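Local coordinates for pesticidal crystal protein Cry2Aa (Bacillus thuringiensis serovar kurstaki, PDB 1I5P), which kills dipteran and lepidopteran larvae by binding to their midgut epithelial cells and promoting colloid-osmotic lysis, at residues 548-553 against 571-576; 554-559 against 567-572. All coordinates share one frame; numbering follows the deposited sequence.

Contact 1 (548-553 against 571-576)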
loop_
_atom_site.group_PDB
_atom_site.type_symbol
_atom_site.label_atom_id
_atom_site.label_comp_id
_atom_site.label_asym_id
_atom_site.label_seq_id
_atom_site.Cartn_x
_atom_site.Cartn_y
_atom_site.Cartn_z
ATOM N N ARG A 548 -1.769 12.080 -12.276
ATOM C CA ARG A 548 -3.092 11.664 -11.844
ATOM C C ARG A 548 -3.458 12.664 -10.760
ATOM O O ARG A 548 -2.780 12.763 -9.737
ATOM C CB ARG A 548 -3.077 10.238 -11.279
ATOM C CG ARG A 548 -4.413 9.814 -10.675
ATOM C CD ARG A 548 -4.558 8.298 -10.571
ATOM N NE ARG A 548 -4.696 7.666 -11.882
ATOM C CZ ARG A 548 -4.976 6.379 -12.072
ATOM N NH1 ARG A 548 -5.153 5.573 -11.034
ATOM N NH2 ARG A 548 -5.083 5.896 -13.304
ATOM N N VAL A 549 -4.521 13.423 -10.996
ATOM C CA VAL A 549 -4.928 14.438 -10.040
ATOM C C VAL A 549 -6.433 14.548 -9.909
ATOM O O VAL A 549 -7.191 14.049 -10.745
ATOM C CB VAL A 549 -4.400 15.836 -10.451
ATOM C CG1 VAL A 549 -2.955 15.739 -10.920
ATOM C CG2 VAL A 549 -5.283 16.420 -11.557
ATOM N N SER A 550 -6.852 15.228 -8.848
ATOM C CA SER A 550 -8.262 15.472 -8.599
ATOM C C SER A 550 -8.383 16.958 -8.295
ATOM O O SER A 550 -7.626 17.494 -7.486
ATOM C CB SER A 550 -8.763 14.656 -7.407
ATOM O OG SER A 550 -10.133 14.934 -7.160
ATOM N N SER A 551 -9.325 17.622 -8.951
ATOM C CA SER A 551 -9.516 19.048 -8.741
ATOM C C SER A 551 -10.997 19.393 -8.849
ATOM O O SER A 551 -11.519 19.590 -9.947
ATOM C CB SER A 551 -8.710 19.837 -9.781
ATOM O OG SER A 551 -8.807 21.234 -9.561
ATOM N N ILE A 552 -11.673 19.444 -7.707
ATOM C CA ILE A 552 -13.089 19.781 -7.698
ATOM C C ILE A 552 -13.158 21.299 -7.733
ATOM O O ILE A 552 -13.517 21.953 -6.757
ATOM C CB ILE A 552 -13.788 19.251 -6.439
ATOM C CG1 ILE A 552 -13.328 17.818 -6.155
ATOM C CG2 ILE A 552 -15.298 19.297 -6.634
ATOM C CD1 ILE A 552 -13.536 16.860 -7.315
ATOM N N GLY A 553 -12.783 21.836 -8.885
ATOM C CA GLY A 553 -12.749 23.267 -9.102
ATOM C C GLY A 553 -11.633 23.476 -10.102
ATOM O O GLY A 553 -11.024 22.502 -10.550
ATOM N N VAL A 571 -7.587 22.876 -15.179
ATOM C CA VAL A 571 -7.608 21.490 -14.748
ATOM C C VAL A 571 -8.783 21.383 -13.789
ATOM O O VAL A 571 -8.802 22.027 -12.745
ATOM C CB VAL A 571 -6.305 21.103 -14.019
ATOM C CG1 VAL A 571 -6.418 19.692 -13.455
ATOM C CG2 VAL A 571 -5.132 21.191 -14.986
ATOM N N ASN A 572 -9.774 20.583 -14.159
ATOM C CA ASN A 572 -10.954 20.417 -13.323
ATOM C C ASN A 572 -11.499 19.020 -13.528
ATOM O O ASN A 572 -11.877 18.657 -14.641
ATOM C CB ASN A 572 -12.023 21.437 -13.712
ATOM C CG ASN A 572 -13.078 21.604 -12.645
ATOM O OD1 ASN A 572 -13.556 20.626 -12.068
ATOM N ND2 ASN A 572 -13.454 22.851 -12.379
ATOM N N THR A 573 -11.551 18.239 -12.456
ATOM C CA THR A 573 -12.037 16.867 -12.548
ATOM C C THR A 573 -13.408 16.693 -11.912
ATOM O O THR A 573 -13.795 15.583 -11.546
ATOM C CB THR A 573 -11.059 15.898 -11.865
ATOM O OG1 THR A 573 -11.036 16.163 -10.457
ATOM C CG2 THR A 573 -9.651 16.074 -12.431
ATOM N N THR A 574 -14.141 17.795 -11.780
ATOM C CA THR A 574 -15.478 17.759 -11.192
ATOM C C THR A 574 -16.356 16.758 -11.931
ATOM O O THR A 574 -16.950 15.870 -11.316
ATOM C CB THR A 574 -16.158 19.139 -11.252
ATOM O OG1 THR A 574 -15.391 20.086 -10.497
ATOM C CG2 THR A 574 -17.557 19.059 -10.675
ATOM N N THR A 575 -16.429 16.905 -13.252
ATOM C CA THR A 575 -17.234 16.011 -14.079
ATOM C C THR A 575 -16.380 15.277 -15.116
ATOM O O THR A 575 -16.756 14.202 -15.583
ATOM C CB THR A 575 -18.367 16.782 -14.796
ATOM O OG1 THR A 575 -17.829 17.925 -15.471
ATOM C CG2 THR A 575 -19.409 17.242 -13.789
ATOM N N ASN A 576 -15.242 15.864 -15.473
ATOM C CA ASN A 576 -14.322 15.257 -16.431
ATOM C C ASN A 576 -13.308 14.419 -15.657
ATOM O O ASN A 576 -12.202 14.874 -15.357
ATOM C CB ASN A 576 -13.599 16.338 -17.237
ATOM C CG ASN A 576 -14.474 16.944 -18.316
ATOM O OD1 ASN A 576 -14.379 18.137 -18.607
ATOM N ND2 ASN A 576 -15.319 16.120 -18.927
#
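The hydroxyl of T573 is gripped by two backbone groups: OG1 accepts the backbone N-H of S551, 2.7 Å from S551 N and nearly straight at 170°, and is also hydrogen-bonded to the carbonyl of R586. A hydroxyl suits this place because it can accept from one backbone and donate to another. With OG1 set between the backbone N and the carbonyl carbon of T573 (chi1 66°), this rotation turns OG1 to S551 N and leaves the methyl CG2 beside V549 O, at 3.6 Å. The backbone answers in the reverse direction, T573 N giving its hydrogen to S551 O at 2.8 Å, so S551 is bound through both its N-H and its C=O.

N572 closes an Asx turn around T573: its OD1 accepts from T574 N, 2.9 Å away and in the plane of the amide carbonyl. Across the contact the N572 side chain lies against the G553 peptide. The backbone angles of G553 would jam a CB against the carbonyl O of I552, so glycine fits here. S551 OG, anti to its backbone N (chi1 -177°), reaches forward to G553 O at 2.7 Å, with the hydroxyl above the carbonyl plane. I552 centres an inverse gamma turn, closed by a weak bond from G553 N to S551 O. On the apolar side V549 CG2 meets V571 CG1 at 3.9 Å, the two branched side chains crossing at about a right angle.

The contact thus ties the end of strand 541-550 to the loop that follows strand 564-571. Strand 585-597 borders it through R586, whose backbone N is hydrogen-bonded to S550 OG, and V549 packs onto F617 of strand 617-626.

Contact 2 (554-559 against 567-572); sequences NSTIRV and TVSNVN
This is antiparallel pairing within a beta hairpin, strands 555-561 and 564-571, in the C-terminal beta-sandwich domain of the toxin. The axes of 555-559 and 567-569 approach to 4.7 Å with their directions 172° from each other. I557 and V568 form a hydrogen-bonded pair with two nearly straight bonds, I557 N to V568 O at 2.9 Å and V568 N to I557 O at 2.8 Å. After V568 the second strand turns a corner at N570, whose phi is positive (58°), and V571 N then bonds to S555 O at 2.9 Å.

The face of I557, V568 and V571 is apolar and beta-branched, which suits extended chain, with S555 beside them: I557 CD1 reaches V571 CG2 at 3.8 Å, the side chains crossing at about a right angle. On the other face T556 CG2 meets T567 CG2 at 3.9 Å, and R558 runs beside T567, whose methyl lies over one face of the guanidinium. Near the corner the N554 and N572 amides stand almost perpendicular, joined by a weak bond from N572 ND2 to N554 OD1.

Strand 602-610 flanks strand 555-561 on its other edge, while I557 packs on L547 and F617 and V568 on I590 and I592 of strand 585-597.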
loop_
_atom_site.group_PDB
_atom_site.type_symbol
_atom_site.label_atom_id
_atom_site.label_comp_id
_atom_site.label_asym_id
_atom_site.label_seq_id
_atom_site.Cartn_x
_atom_site.Cartn_y
_atom_site.Cartn_z
ATOM N N ASN A 554 -11.354 24.723 -10.465
ATOM C CA ASN A 554 -10.290 24.990 -11.422
ATOM C C ASN A 554 -8.933 25.160 -10.768
ATOM O O ASN A 554 -8.812 25.701 -9.667
ATOM C CB ASN A 554 -10.600 26.232 -12.250
ATOM C CG ASN A 554 -11.639 25.977 -13.313
ATOM O OD1 ASN A 554 -11.558 25.004 -14.059
ATOM N ND2 ASN A 554 -12.624 26.864 -13.395
ATOM N N SER A 555 -7.915 24.684 -11.470
ATOM C CA SER A 555 -6.548 24.767 -11.001
ATOM C C SER A 555 -5.619 24.813 -12.207
ATOM O O SER A 555 -6.016 24.468 -13.322
ATOM C CB SER A 555 -6.220 23.559 -10.116
ATOM O OG SER A 555 -6.521 22.342 -10.777
ATOM N N THR A 556 -4.388 25.256 -11.985
ATOM C CA THR A 556 -3.413 25.341 -13.060
ATOM C C THR A 556 -2.149 24.599 -12.653
ATOM O O THR A 556 -1.609 24.819 -11.567
ATOM C CB THR A 556 -3.054 26.804 -13.378
ATOM O OG1 THR A 556 -4.242 27.514 -13.747
ATOM C CG2 THR A 556 -2.050 26.872 -14.528
ATOM N N ILE A 557 -1.681 23.720 -13.530
ATOM C CA ILE A 557 -0.483 22.947 -13.254
ATOM C C ILE A 557 0.699 23.424 -14.090
ATOM O O ILE A 557 0.596 23.565 -15.307
ATOM C CB ILE A 557 -0.707 21.446 -13.546
ATOM C CG1 ILE A 557 -1.923 20.930 -12.777
ATOM C CG2 ILE A 557 0.522 20.650 -13.130
ATOM C CD1 ILE A 557 -2.281 19.496 -13.099
ATOM N N ARG A 558 1.817 23.680 -13.421
ATOM C CA ARG A 558 3.037 24.113 -14.092
ATOM C C ARG A 558 4.147 23.129 -13.746
ATOM O O ARG A 558 4.606 23.059 -12.603
ATOM C CB ARG A 558 3.429 25.527 -13.656
ATOM C CG ARG A 558 2.546 26.625 -14.252
ATOM C CD ARG A 558 2.973 28.005 -13.770
ATOM N NE ARG A 558 2.284 29.078 -14.487
ATOM C CZ ARG A 558 0.999 29.386 -14.341
ATOM N NH1 ARG A 558 0.238 28.706 -13.492
ATOM N NH2 ARG A 558 0.474 30.380 -15.048
ATOM N N VAL A 559 4.561 22.359 -14.743
ATOM C CA VAL A 559 5.604 21.365 -14.553
ATOM C C VAL A 559 6.907 21.832 -15.182
ATOM O O VAL A 559 6.944 22.221 -16.347
ATOM C CB VAL A 559 5.198 20.013 -15.180
ATOM C CG1 VAL A 559 6.298 18.989 -14.965
ATOM C CG2 VAL A 559 3.892 19.533 -14.568
ATOM N N THR A 567 2.549 23.963 -19.032
ATOM C CA THR A 567 1.437 24.562 -18.311
ATOM C C THR A 567 0.102 23.979 -18.755
ATOM O O THR A 567 -0.238 24.005 -19.935
ATOM C CB THR A 567 1.406 26.089 -18.518
ATOM O OG1 THR A 567 2.669 26.646 -18.142
ATOM C CG2 THR A 567 0.311 26.721 -17.673
ATOM N N VAL A 568 -0.646 23.438 -17.801
ATOM C CA VAL A 568 -1.955 22.872 -18.097
ATOM C C VAL A 568 -2.978 23.676 -17.315
ATOM O O VAL A 568 -3.048 23.588 -16.088
ATOM C CB VAL A 568 -2.048 21.394 -17.685
ATOM C CG1 VAL A 568 -3.405 20.835 -18.077
ATOM C CG2 VAL A 568 -0.933 20.603 -18.352
ATOM N N SER A 569 -3.765 24.468 -18.037
ATOM C CA SER A 569 -4.775 25.319 -17.420
ATOM C C SER A 569 -6.160 24.700 -17.401
ATOM O O SER A 569 -6.451 23.761 -18.135
ATOM C CB SER A 569 -4.842 26.659 -18.154
ATOM O OG SER A 569 -3.572 27.278 -18.197
ATOM N N ASN A 570 -7.015 25.250 -16.550
ATOM C CA ASN A 570 -8.386 24.788 -16.427
ATOM C C ASN A 570 -8.468 23.313 -16.068
ATOM O O ASN A 570 -9.304 22.581 -16.595
ATOM C CB ASN A 570 -9.140 25.055 -17.731
ATOM C CG ASN A 570 -9.110 26.518 -18.126
ATOM O OD1 ASN A 570 -9.424 27.396 -17.321
ATOM N ND2 ASN A 570 -8.733 26.788 -19.372
ATOM N N VAL A 571 -7.587 22.876 -15.179
ATOM C CA VAL A 571 -7.608 21.490 -14.748
ATOM C C VAL A 571 -8.783 21.383 -13.789
ATOM O O VAL A 571 -8.802 22.027 -12.745
ATOM C CB VAL A 571 -6.305 21.103 -14.019
ATOM C CG1 VAL A 571 -6.418 19.692 -13.455
ATOM C CG2 VAL A 571 -5.132 21.191 -14.986
ATOM N N ASN A 572 -9.774 20.583 -14.159
ATOM C CA ASN A 572 -10.954 20.417 -13.323
ATOM C C ASN A 572 -11.499 19.020 -13.528
ATOM O O ASN A 572 -11.877 18.657 -14.641
ATOM C CB ASN A 572 -12.023 21.437 -13.712
ATOM C CG ASN A 572 -13.078 21.604 -12.645
ATOM O OD1 ASN A 572 -13.556 20.626 -12.068
ATOM N ND2 ASN A 572 -13.454 22.851 -12.379
#

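How the contacts relate
Contacts 1 and 2 follow one another along the same two chain runs, their centres about 10 Å apart, and they share V571 and N572. The path from strand 541-550 into strand 555-561 passes through the bend at 551-554, and residues 567-574 accompany it, antiparallel in contact 2 but 73° apart in direction in contact 1. V571 packs with different methyls in the two contacts, joining their apolar sides. The hydroxyls of S551 and S555, one from each contact, are hydrogen-bonded to each other, linking the two across the bend. No ligand or active site is known at either contact: both are structural packing within the C-terminal domain, on the same side of the molecule's centre.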